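Side-chain contacts in GTPase HflX (Sulfolobus solfataricus P2, PDB 2QTF), which hydrolyses GTP and associates with the 50S ribosomal subunit, with a possible part in protein synthesis or ribosome biogenesis: residues K192-N197 against T298-D303; P294-L299 against E342-K347; A16-E21 against G186-G191; L261-D266 against Q279-I284. All coordinates share one frame; numbering follows the deposited sequence.

Overall arrangement
All four contacts meet in or beside the GTP-binding domain, where the P-loop holds a sulfate. Contacts 1 and 3 share that ion, their centres about 12 Å apart: contact 3 supplies the loop amides, contact 1 the start of the following helix, and Asn189 O takes a hydrogen bond of 2.7 Å from Lys301 NZ. Contacts 1 and 2 use overlapping parts of strand 295-300, sharing Thr298 and Leu299, and touch where Leu195 packs on Leu344. Contact 4 lies on the neighbouring strand 260-266, joined to them by backbone bonds such as Thr298 N to Leu263 O. Contacts 2 and 3 lie farthest apart, about 20 Å between centres. Contact 3 alone brings in the N-terminal region.

Contact 1 (K192-N197 against T298-D303); sequences KTSLFN and TLNKID. With SO4 (sulfate ion), chain F; ACT (acetate ion), chain H.
Leu195 CD2 meets Thr298 OG1 at 3.9 Å, a van der Waals touch between a methyl and a hydroxyl. With chi1 at 63°, Thr298 sets OG1 between its backbone N and carbonyl carbon, on the side of the leucine; buried here, this hydroxyl has no hydrogen-bonding partner in the model. One helix position earlier, Ser194 OG and Asn300 ND2 are joined through a water, which donates to the serine and accepts from Asn300 ND2 at 2.9 Å. Both groups have protein partners as well: Ser194 OG bonds to Gly191 O, while Asn300 gives ND2 to Ser190 O and receives Ala335 N on OD1, which fixes the turn of its amide. The asparagine thereby ties the P-loop to the loop bearing Ala335, consistent with the inferred role of these residues in binding GTP.

At the head of the helix a sulfate is gripped by Lys192 N and, through a chain bent at its last two torsions, by Lys192 NZ, 2.9 Å from SO4 O3. Thr193 adds both its N and OG1 to SO4 O1, the hydroxyl at 3.0 Å. The ion probably mimics a nucleotide phosphate. Helix 192-200 lies against the central sheet, Leu195 reaching Ile262 and Val264 of strand 260-266 and Leu344 of helix 341-355, beside strand 295-300.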
# COMPACT_ATOMS: atom_id res chain seq x y z
N LYS A 192 -6.36 -5.75 4.03
CA LYS A 192 -5.32 -5.63 5.07
C LYS A 192 -5.56 -4.57 6.17
O LYS A 192 -5.27 -4.84 7.31
CB LYS A 192 -3.94 -5.26 4.44
CG LYS A 192 -3.31 -6.37 3.56
CD LYS A 192 -1.89 -5.89 3.04
CE LYS A 192 -1.91 -4.49 2.42
NZ LYS A 192 -2.68 -4.33 1.14
N THR A 193 -6.02 -3.35 5.81
CA THR A 193 -6.31 -2.31 6.82
C THR A 193 -7.49 -2.78 7.69
O THR A 193 -7.41 -2.66 8.91
CB THR A 193 -6.66 -1.00 6.09
OG1 THR A 193 -5.54 -0.67 5.32
CG2 THR A 193 -7.03 0.14 7.04
N SER A 194 -8.50 -3.43 7.07
CA SER A 194 -9.69 -3.87 7.83
C SER A 194 -9.25 -4.94 8.79
O SER A 194 -9.72 -4.93 9.93
CB SER A 194 -10.86 -4.38 7.00
OG SER A 194 -10.41 -5.48 6.26
N LEU A 195 -8.36 -5.83 8.39
CA LEU A 195 -7.86 -6.88 9.32
C LEU A 195 -7.02 -6.29 10.50
O LEU A 195 -7.21 -6.60 11.69
CB LEU A 195 -6.98 -7.82 8.54
CG LEU A 195 -6.39 -8.97 9.39
CD1 LEU A 195 -7.64 -9.68 9.91
CD2 LEU A 195 -5.71 -9.96 8.45
N PHE A 196 -6.13 -5.38 10.16
CA PHE A 196 -5.33 -4.65 11.19
C PHE A 196 -6.24 -3.92 12.19
O PHE A 196 -6.09 -4.03 13.43
CB PHE A 196 -4.45 -3.61 10.50
CG PHE A 196 -3.43 -3.00 11.42
CD1 PHE A 196 -2.20 -3.58 11.54
CD2 PHE A 196 -3.68 -1.77 12.10
CE1 PHE A 196 -1.20 -3.05 12.35
CE2 PHE A 196 -2.64 -1.23 12.95
CZ PHE A 196 -1.41 -1.95 13.04
N ASN A 197 -7.20 -3.18 11.65
CA ASN A 197 -8.08 -2.43 12.51
C ASN A 197 -8.89 -3.31 13.35
O ASN A 197 -9.19 -2.99 14.55
CB ASN A 197 -9.00 -1.52 11.68
CG ASN A 197 -8.29 -0.34 11.17
OD1 ASN A 197 -7.13 -0.10 11.53
ND2 ASN A 197 -8.96 0.43 10.30
N THR A 298 -4.74 -15.75 5.36
CA THR A 298 -6.12 -15.55 5.69
C THR A 298 -6.90 -15.25 4.40
O THR A 298 -6.71 -14.21 3.78
CB THR A 298 -6.37 -14.41 6.72
OG1 THR A 298 -5.93 -13.17 6.17
CG2 THR A 298 -5.63 -14.65 8.04
N LEU A 299 -7.79 -16.16 4.07
CA LEU A 299 -8.72 -15.97 2.98
C LEU A 299 -9.89 -15.10 3.44
O LEU A 299 -10.75 -15.53 4.21
CB LEU A 299 -9.18 -17.39 2.50
CG LEU A 299 -10.01 -17.50 1.26
CD1 LEU A 299 -9.21 -16.70 0.09
CD2 LEU A 299 -10.19 -19.02 0.97
N ASN A 300 -9.86 -13.83 3.01
CA ASN A 300 -10.69 -12.79 3.54
C ASN A 300 -11.89 -12.48 2.62
O ASN A 300 -11.94 -13.01 1.50
CB ASN A 300 -9.82 -11.52 3.70
CG ASN A 300 -10.51 -10.43 4.54
OD1 ASN A 300 -11.27 -10.69 5.49
ND2 ASN A 300 -10.28 -9.19 4.18
N LYS A 301 -12.84 -11.70 3.17
CA LYS A 301 -14.05 -11.17 2.50
C LYS A 301 -15.00 -12.31 2.18
O LYS A 301 -15.78 -12.21 1.20
CB LYS A 301 -13.68 -10.43 1.21
CG LYS A 301 -12.73 -9.31 1.41
CD LYS A 301 -12.70 -8.44 0.11
CE LYS A 301 -11.69 -7.36 0.28
NZ LYS A 301 -11.78 -6.30 -0.81
N ILE A 302 -14.96 -13.38 2.98
CA ILE A 302 -15.72 -14.59 2.70
C ILE A 302 -17.24 -14.35 2.74
O ILE A 302 -18.01 -15.21 2.24
CB ILE A 302 -15.41 -15.75 3.67
CG1 ILE A 302 -15.95 -15.43 5.16
CG2 ILE A 302 -13.91 -16.25 3.47
CD1 ILE A 302 -15.71 -16.60 6.19
N ASP A 303 -17.67 -13.25 3.35
CA ASP A 303 -19.08 -12.89 3.34
C ASP A 303 -19.61 -12.60 1.92
O ASP A 303 -20.81 -12.83 1.64
CB ASP A 303 -19.36 -11.70 4.27
CG ASP A 303 -18.52 -10.46 3.94
OD1 ASP A 303 -17.24 -10.48 4.04
OD2 ASP A 303 -19.19 -9.43 3.63
S SO4 F . -6.14 -3.10 1.72
O1 SO4 F . -5.79 -2.47 2.98
O2 SO4 F . -7.51 -3.56 1.69
O3 SO4 F . -5.55 -4.41 1.50
O4 SO4 F . -5.91 -2.18 0.58
C ACT H . -1.44 -0.96 0.13
O ACT H . -0.59 -0.98 1.13
OXT ACT H . -1.79 -2.04 -0.49
CH3 ACT H . -1.97 0.40 -0.33
O HOH W 1 -11.94 -6.85 4.80

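Contact 2 (P294-L299 against E342-K347); sequences PILVTL and ELLRDK
An alpha/beta layer contact of the GTP-binding domain brings helix 341-355 against strand 295-300 of its central sheet. The short segments run nearly antiparallel, at 174°, with their axes 11.0 Å apart, and alternate strand residues Leu296 and Thr298 supply the touching groups.

Leu344 CD1 lies 4.0 Å from Thr298 CG2 and 4.3 Å from Leu296 CD2, so one methyl bridges the two strand residues. The CB of Leu344 does not point straight at the strand; with CG opposite the backbone N (chi1 166°), the isobutyl group swings its end closer. The threonine meets it with its methyl, which stands beside its own backbone N. Leu296 CD2 also reaches Lys347 CB at 4.1 Å, the two side chains crossing at about a right angle. Beyond that carbon the lysine bends at chi2, -74°, and leads its amine away from the strand segment to a salt bridge with Asp329 on strand 327-332.

Along the helix, Arg345 NH1 links Glu342 OE2 at 3.0 Å and Asp346 OD1 at 3.2 Å. This network brings together two carboxylates that would otherwise probably repel each other.

Chemically the helix is two-sided. Its strand-facing part offers methyls and the aliphatic root of a lysine, a join made mainly by apolar packing and burial, while the charged groups find their partners away from strand 295-300.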
# COMPACT_ATOMS: atom_id res chain seq x y z
N PRO A 294 7.19 -18.32 9.49
CA PRO A 294 5.84 -18.87 9.38
C PRO A 294 4.86 -17.91 8.72
O PRO A 294 4.88 -16.71 9.05
CB PRO A 294 5.41 -19.13 10.84
CG PRO A 294 6.75 -19.13 11.64
CD PRO A 294 7.66 -18.20 10.90
N ILE A 295 4.00 -18.43 7.83
CA ILE A 295 2.98 -17.56 7.20
C ILE A 295 1.58 -18.08 7.46
O ILE A 295 1.30 -19.27 7.17
CB ILE A 295 3.25 -17.45 5.64
CG1 ILE A 295 4.61 -16.69 5.42
CG2 ILE A 295 2.07 -16.63 4.99
CD1 ILE A 295 4.86 -16.41 3.87
N LEU A 296 0.72 -17.26 8.07
CA LEU A 296 -0.66 -17.61 8.28
C LEU A 296 -1.42 -16.98 7.12
O LEU A 296 -1.43 -15.74 6.99
CB LEU A 296 -1.15 -16.94 9.58
CG LEU A 296 -2.66 -17.05 9.92
CD1 LEU A 296 -3.19 -18.51 9.93
CD2 LEU A 296 -3.00 -16.35 11.36
N VAL A 297 -2.12 -17.74 6.31
CA VAL A 297 -2.80 -17.19 5.16
C VAL A 297 -4.22 -16.97 5.59
O VAL A 297 -4.88 -17.89 6.15
CB VAL A 297 -2.76 -18.15 3.86
CG1 VAL A 297 -3.52 -17.49 2.72
CG2 VAL A 297 -1.31 -18.55 3.50
N THR A 298 -4.74 -15.75 5.36
CA THR A 298 -6.12 -15.55 5.69
C THR A 298 -6.90 -15.25 4.40
O THR A 298 -6.71 -14.21 3.78
CB THR A 298 -6.37 -14.41 6.72
OG1 THR A 298 -5.93 -13.17 6.17
CG2 THR A 298 -5.63 -14.65 8.04
N LEU A 299 -7.79 -16.16 4.07
CA LEU A 299 -8.72 -15.97 2.98
C LEU A 299 -9.89 -15.10 3.44
O LEU A 299 -10.75 -15.53 4.21
CB LEU A 299 -9.18 -17.39 2.50
CG LEU A 299 -10.01 -17.50 1.26
CD1 LEU A 299 -9.21 -16.70 0.09
CD2 LEU A 299 -10.19 -19.02 0.97
N GLU A 342 -12.52 -15.06 16.18
CA GLU A 342 -12.02 -15.77 17.32
C GLU A 342 -11.05 -16.82 16.82
O GLU A 342 -10.00 -17.03 17.39
CB GLU A 342 -13.16 -16.41 18.12
CG GLU A 342 -12.58 -17.22 19.38
CD GLU A 342 -11.89 -16.38 20.49
OE1 GLU A 342 -12.13 -15.18 20.51
OE2 GLU A 342 -11.18 -17.02 21.35
N LEU A 343 -11.35 -17.44 15.68
CA LEU A 343 -10.32 -18.33 15.10
C LEU A 343 -9.03 -17.60 14.76
O LEU A 343 -7.95 -18.10 15.04
CB LEU A 343 -10.85 -19.06 13.81
CG LEU A 343 -9.89 -20.00 13.03
CD1 LEU A 343 -9.35 -21.13 13.87
CD2 LEU A 343 -10.64 -20.52 11.72
N LEU A 344 -9.16 -16.44 14.16
CA LEU A 344 -7.99 -15.67 13.71
C LEU A 344 -7.20 -15.29 15.02
O LEU A 344 -5.96 -15.49 15.11
CB LEU A 344 -8.53 -14.37 13.10
CG LEU A 344 -7.44 -13.25 12.88
CD1 LEU A 344 -6.41 -13.73 11.90
CD2 LEU A 344 -8.04 -11.87 12.38
N ARG A 345 -7.90 -14.73 16.01
CA ARG A 345 -7.26 -14.54 17.35
C ARG A 345 -6.56 -15.73 17.89
O ARG A 345 -5.40 -15.62 18.27
CB ARG A 345 -8.36 -14.03 18.38
CG ARG A 345 -7.82 -13.84 19.87
CD ARG A 345 -9.05 -13.47 20.80
NE ARG A 345 -8.58 -13.39 22.19
CZ ARG A 345 -8.40 -14.44 22.93
NH1 ARG A 345 -8.71 -15.64 22.41
NH2 ARG A 345 -7.99 -14.29 24.19
N ASP A 346 -7.22 -16.91 17.99
CA ASP A 346 -6.59 -18.06 18.52
C ASP A 346 -5.35 -18.52 17.68
O ASP A 346 -4.35 -19.02 18.22
CB ASP A 346 -7.55 -19.21 18.54
CG ASP A 346 -8.69 -19.02 19.62
OD1 ASP A 346 -8.42 -18.22 20.53
OD2 ASP A 346 -9.76 -19.62 19.45
N LYS A 347 -5.47 -18.44 16.37
CA LYS A 347 -4.29 -18.82 15.55
C LYS A 347 -3.10 -17.86 15.72
O LYS A 347 -1.97 -18.31 15.80
CB LYS A 347 -4.65 -18.90 14.08
CG LYS A 347 -5.66 -20.00 13.81
CD LYS A 347 -4.92 -21.37 13.92
CE LYS A 347 -5.96 -22.54 13.82
NZ LYS A 347 -5.05 -23.66 13.72

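Contact 3 (A16-E21 against G186-G191); sequences AIALVE and GYTNSG. With SO4 (sulfate ion), chain F; ACT (acetate ion), chain H.
This is an inter-domain contact, small and mostly apolar: helix 13-22 of the N-terminal region leans on the P-loop between strand 181-185 and helix 192-200. Ala18 CB, directed at the loop, sits 3.9 Å from Thr188 CG2 and 3.7 Å from Asn189 OD1. Leu19 crosses Thr188 at about a right angle, CD2 touching both CG2 and OG1. Thr188 divides its branches: with CG2 trans to the backbone N and OG1 beside it (chi1 -58°), the methyl does most of the touching on the helix, while the hydroxyl, also brushed by Leu19 CD2, is hydrogen-bonded to Phe236 O and lies near an acetate oxygen. A glycine in place of Thr188 would probably take the methyl from against Ala18 and Leu19 and leave Phe236 O without its hydroxyl mate.

Behind this surface the loop wraps a sulfate. Asn189 N bonds to SO4 O4 at 2.8 Å and Gly191 N to SO4 O2 at 2.9 Å, with Ser190 N adding a weak bond to SO4 O3. Ser190 OG bonds to Tyr187 O at 2.7 Å in the carbonyl plane, bracing the type II turn. The chemistry is thus split: backbone N-H groups face the anion, probably where a nucleotide phosphate would lie, while Thr188 CG2 and the Asn189 side chain, partly through its oxygen, meet the neighbouring domain.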
# COMPACT_ATOMS: atom_id res chain seq x y z
N ALA A 16 -7.77 2.65 -6.94
CA ALA A 16 -7.37 3.99 -6.46
C ALA A 16 -7.93 4.41 -5.10
O ALA A 16 -7.29 5.04 -4.27
CB ALA A 16 -7.69 5.06 -7.53
N ILE A 17 -9.19 4.12 -4.85
CA ILE A 17 -9.74 4.35 -3.53
C ILE A 17 -8.94 3.69 -2.39
O ILE A 17 -8.61 4.33 -1.36
CB ILE A 17 -11.23 3.90 -3.45
CG1 ILE A 17 -12.13 4.89 -4.23
CG2 ILE A 17 -11.70 3.91 -1.95
CD1 ILE A 17 -13.51 4.25 -4.55
N ALA A 18 -8.65 2.44 -2.60
CA ALA A 18 -7.90 1.64 -1.59
C ALA A 18 -6.46 2.16 -1.51
O ALA A 18 -5.93 2.26 -0.45
CB ALA A 18 -7.97 0.10 -2.00
N LEU A 19 -5.84 2.57 -2.62
CA LEU A 19 -4.51 3.32 -2.54
C LEU A 19 -4.57 4.67 -1.75
O LEU A 19 -3.68 5.02 -0.94
CB LEU A 19 -3.96 3.53 -3.93
CG LEU A 19 -3.65 2.23 -4.68
CD1 LEU A 19 -3.40 2.47 -6.14
CD2 LEU A 19 -2.37 1.48 -4.01
N VAL A 20 -5.58 5.50 -2.05
CA VAL A 20 -5.69 6.78 -1.35
C VAL A 20 -5.90 6.55 0.14
O VAL A 20 -5.33 7.30 0.97
CB VAL A 20 -6.86 7.62 -1.97
CG1 VAL A 20 -7.22 8.88 -1.11
CG2 VAL A 20 -6.48 7.96 -3.40
N GLU A 21 -6.73 5.56 0.49
CA GLU A 21 -6.92 5.30 1.94
C GLU A 21 -5.57 4.74 2.52
O GLU A 21 -5.20 5.06 3.65
CB GLU A 21 -8.13 4.38 2.19
CG GLU A 21 -9.43 5.01 1.64
CD GLU A 21 -10.65 4.09 1.81
OE1 GLU A 21 -10.50 2.85 1.95
OE2 GLU A 21 -11.78 4.60 1.82
N GLY A 186 -0.01 -8.55 1.55
CA GLY A 186 -1.04 -8.92 0.59
C GLY A 186 -1.29 -7.82 -0.42
O GLY A 186 -0.95 -6.65 -0.17
N TYR A 187 -2.04 -8.13 -1.49
CA TYR A 187 -2.35 -7.09 -2.45
C TYR A 187 -3.25 -6.00 -1.93
O TYR A 187 -4.09 -6.22 -1.07
CB TYR A 187 -3.07 -7.72 -3.65
CG TYR A 187 -2.01 -8.13 -4.64
CD1 TYR A 187 -1.47 -9.44 -4.61
CD2 TYR A 187 -1.50 -7.17 -5.54
CE1 TYR A 187 -0.44 -9.84 -5.53
CE2 TYR A 187 -0.41 -7.53 -6.42
CZ TYR A 187 0.02 -8.85 -6.44
OH TYR A 187 0.99 -9.15 -7.31
N THR A 188 -3.15 -4.84 -2.56
CA THR A 188 -4.09 -3.79 -2.39
C THR A 188 -5.52 -4.33 -2.50
O THR A 188 -5.86 -5.15 -3.36
CB THR A 188 -3.85 -2.74 -3.54
OG1 THR A 188 -2.51 -2.33 -3.42
CG2 THR A 188 -4.75 -1.56 -3.42
N ASN A 189 -6.36 -3.83 -1.62
CA ASN A 189 -7.77 -4.14 -1.62
C ASN A 189 -8.08 -5.61 -1.24
O ASN A 189 -9.14 -6.16 -1.55
CB ASN A 189 -8.36 -3.80 -3.00
CG ASN A 189 -9.71 -3.36 -2.91
OD1 ASN A 189 -10.15 -2.86 -1.87
ND2 ASN A 189 -10.46 -3.56 -3.99
N SER A 190 -7.15 -6.22 -0.53
CA SER A 190 -7.44 -7.63 -0.06
C SER A 190 -8.09 -7.55 1.36
O SER A 190 -8.60 -8.54 1.90
CB SER A 190 -6.14 -8.40 -0.06
OG SER A 190 -5.22 -7.75 0.86
N GLY A 191 -8.11 -6.36 1.93
CA GLY A 191 -8.65 -6.17 3.33
C GLY A 191 -7.58 -6.10 4.41
O GLY A 191 -7.87 -6.26 5.62
S SO4 F . -6.14 -3.10 1.72
O1 SO4 F . -5.79 -2.47 2.98
O2 SO4 F . -7.51 -3.56 1.69
O3 SO4 F . -5.55 -4.41 1.50
O4 SO4 F . -5.91 -2.18 0.58
C ACT H . -1.44 -0.96 0.13
O ACT H . -0.59 -0.98 1.13
OXT ACT H . -1.79 -2.04 -0.49
CH3 ACT H . -1.97 0.40 -0.33

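Contact 4 (L261-D266 against Q279-I284); sequences LILVID and QSSFEI. With CD (cadmium ion), chain D.
Leu263, Ser281 and Phe282 make most of this contact, with the leucine's two methyls divided between the helix residues. Leu263 CD2 packs on the end of the phenylalanine ring, 3.6 Å from Phe282 CZ, approaching obliquely. Leu263 CD1 lies 3.9 Å from Ser281 CB. The leucine leaves its backbone with CG anti to N (chi1 175°), which extends the fork from the strand towards the helix. Phe282 starts off to one side, but its ring end comes back toward the strand. Replacing Leu263 by an alanine would probably open a gap next to Phe282 CZ and leave the ring less firmly held.

Ser281 turns its polar end back into its own helix, where OG bonds to Thr277 O; the buried hydroxyl is thereby satisfied although its neighbours here are methyls, Ile265 CD1 lying 4.1 Å from Ser281 OG. On another side of the helix, Glu283 OE1 binds a cadmium ion at 2.2 Å, with two waters also on the metal.

The segments cross at 153° with axes 10.6 Å apart, as the strand and helix of a beta-alpha-beta unit that continues into strand 295-300. Strand 260-266 lies between strands 181-185 and 295-300, and Leu263 also touches Val185, Ile295 and Phe236.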
# COMPACT_ATOMS: atom_id res chain seq x y z
N LEU A 261 4.32 -13.72 9.21
CA LEU A 261 3.47 -12.83 8.38
C LEU A 261 2.10 -13.43 8.31
O LEU A 261 1.90 -14.70 8.36
CB LEU A 261 4.00 -12.80 6.92
CG LEU A 261 5.41 -12.26 6.68
CD1 LEU A 261 5.83 -12.44 5.17
CD2 LEU A 261 5.61 -10.85 7.20
N ILE A 262 1.15 -12.54 8.13
CA ILE A 262 -0.20 -12.93 7.77
C ILE A 262 -0.36 -12.47 6.34
O ILE A 262 -0.25 -11.28 6.10
CB ILE A 262 -1.27 -12.21 8.64
CG1 ILE A 262 -1.11 -12.68 10.15
CG2 ILE A 262 -2.72 -12.32 8.01
CD1 ILE A 262 -1.96 -11.82 11.22
N LEU A 263 -0.68 -13.42 5.42
CA LEU A 263 -0.95 -13.11 4.03
C LEU A 263 -2.40 -13.12 3.76
O LEU A 263 -3.13 -14.11 3.95
CB LEU A 263 -0.30 -14.14 3.07
CG LEU A 263 -0.61 -14.00 1.58
CD1 LEU A 263 0.05 -12.73 0.98
CD2 LEU A 263 0.04 -15.29 0.84
N VAL A 264 -2.85 -11.97 3.32
CA VAL A 264 -4.28 -11.72 3.16
C VAL A 264 -4.64 -11.91 1.70
O VAL A 264 -3.95 -11.36 0.80
CB VAL A 264 -4.74 -10.31 3.66
CG1 VAL A 264 -6.23 -10.17 3.71
CG2 VAL A 264 -4.18 -9.92 5.08
N ILE A 265 -5.70 -12.66 1.43
CA ILE A 265 -6.10 -13.05 0.01
C ILE A 265 -7.56 -12.79 -0.15
O ILE A 265 -8.37 -13.22 0.72
CB ILE A 265 -5.82 -14.56 -0.30
CG1 ILE A 265 -4.35 -14.87 0.01
CG2 ILE A 265 -6.12 -14.85 -1.81
CD1 ILE A 265 -3.29 -14.17 -1.07
N ASP A 266 -7.91 -12.00 -1.18
CA ASP A 266 -9.31 -11.79 -1.50
C ASP A 266 -10.07 -13.08 -1.93
O ASP A 266 -9.93 -13.49 -3.07
CB ASP A 266 -9.43 -10.66 -2.54
CG ASP A 266 -10.86 -10.23 -2.79
OD1 ASP A 266 -11.84 -10.95 -2.40
OD2 ASP A 266 -10.98 -9.18 -3.40
N GLN A 279 0.18 -17.20 -6.61
CA GLN A 279 1.51 -17.36 -7.21
C GLN A 279 2.31 -16.06 -7.21
O GLN A 279 3.47 -16.10 -6.87
CB GLN A 279 1.43 -17.99 -8.65
CG GLN A 279 1.06 -19.47 -8.66
CD GLN A 279 0.54 -19.87 -10.00
OE1 GLN A 279 0.07 -19.00 -10.79
NE2 GLN A 279 0.56 -21.21 -10.28
N SER A 280 1.72 -14.92 -7.54
CA SER A 280 2.55 -13.65 -7.43
C SER A 280 2.90 -13.30 -6.02
O SER A 280 3.96 -12.75 -5.80
CB SER A 280 1.84 -12.34 -7.96
OG SER A 280 1.18 -12.67 -9.18
N SER A 281 1.95 -13.46 -5.07
CA SER A 281 2.26 -13.08 -3.63
C SER A 281 3.50 -13.80 -3.19
O SER A 281 4.44 -13.20 -2.61
CB SER A 281 1.07 -13.44 -2.70
OG SER A 281 -0.06 -12.70 -3.08
N PHE A 282 3.54 -15.12 -3.43
CA PHE A 282 4.73 -15.89 -2.99
C PHE A 282 5.99 -15.65 -3.79
O PHE A 282 7.10 -15.67 -3.25
CB PHE A 282 4.38 -17.43 -2.93
CG PHE A 282 3.48 -17.80 -1.73
CD1 PHE A 282 3.98 -17.67 -0.43
CD2 PHE A 282 2.15 -18.16 -1.92
CE1 PHE A 282 3.18 -17.95 0.71
CE2 PHE A 282 1.34 -18.43 -0.79
CZ PHE A 282 1.87 -18.37 0.52
N GLU A 283 5.80 -15.41 -5.10
CA GLU A 283 6.95 -15.04 -5.94
C GLU A 283 7.61 -13.78 -5.40
O GLU A 283 8.79 -13.78 -5.20
CB GLU A 283 6.48 -14.81 -7.38
CG GLU A 283 7.58 -14.31 -8.34
CD GLU A 283 6.90 -14.06 -9.69
OE1 GLU A 283 6.45 -12.93 -10.02
OE2 GLU A 283 6.74 -15.05 -10.40
N ILE A 284 6.83 -12.72 -5.14
CA ILE A 284 7.36 -11.48 -4.55
C ILE A 284 8.04 -11.75 -3.22
O ILE A 284 9.14 -11.27 -3.01
CB ILE A 284 6.23 -10.42 -4.38
CG1 ILE A 284 5.67 -10.01 -5.74
CG2 ILE A 284 6.76 -9.21 -3.67
CD1 ILE A 284 4.26 -9.32 -5.61
CD CD D . 5.22 -12.39 -11.72
O HOH W 2 3.61 -11.14 -10.36
O HOH W 3 3.58 -11.67 -13.66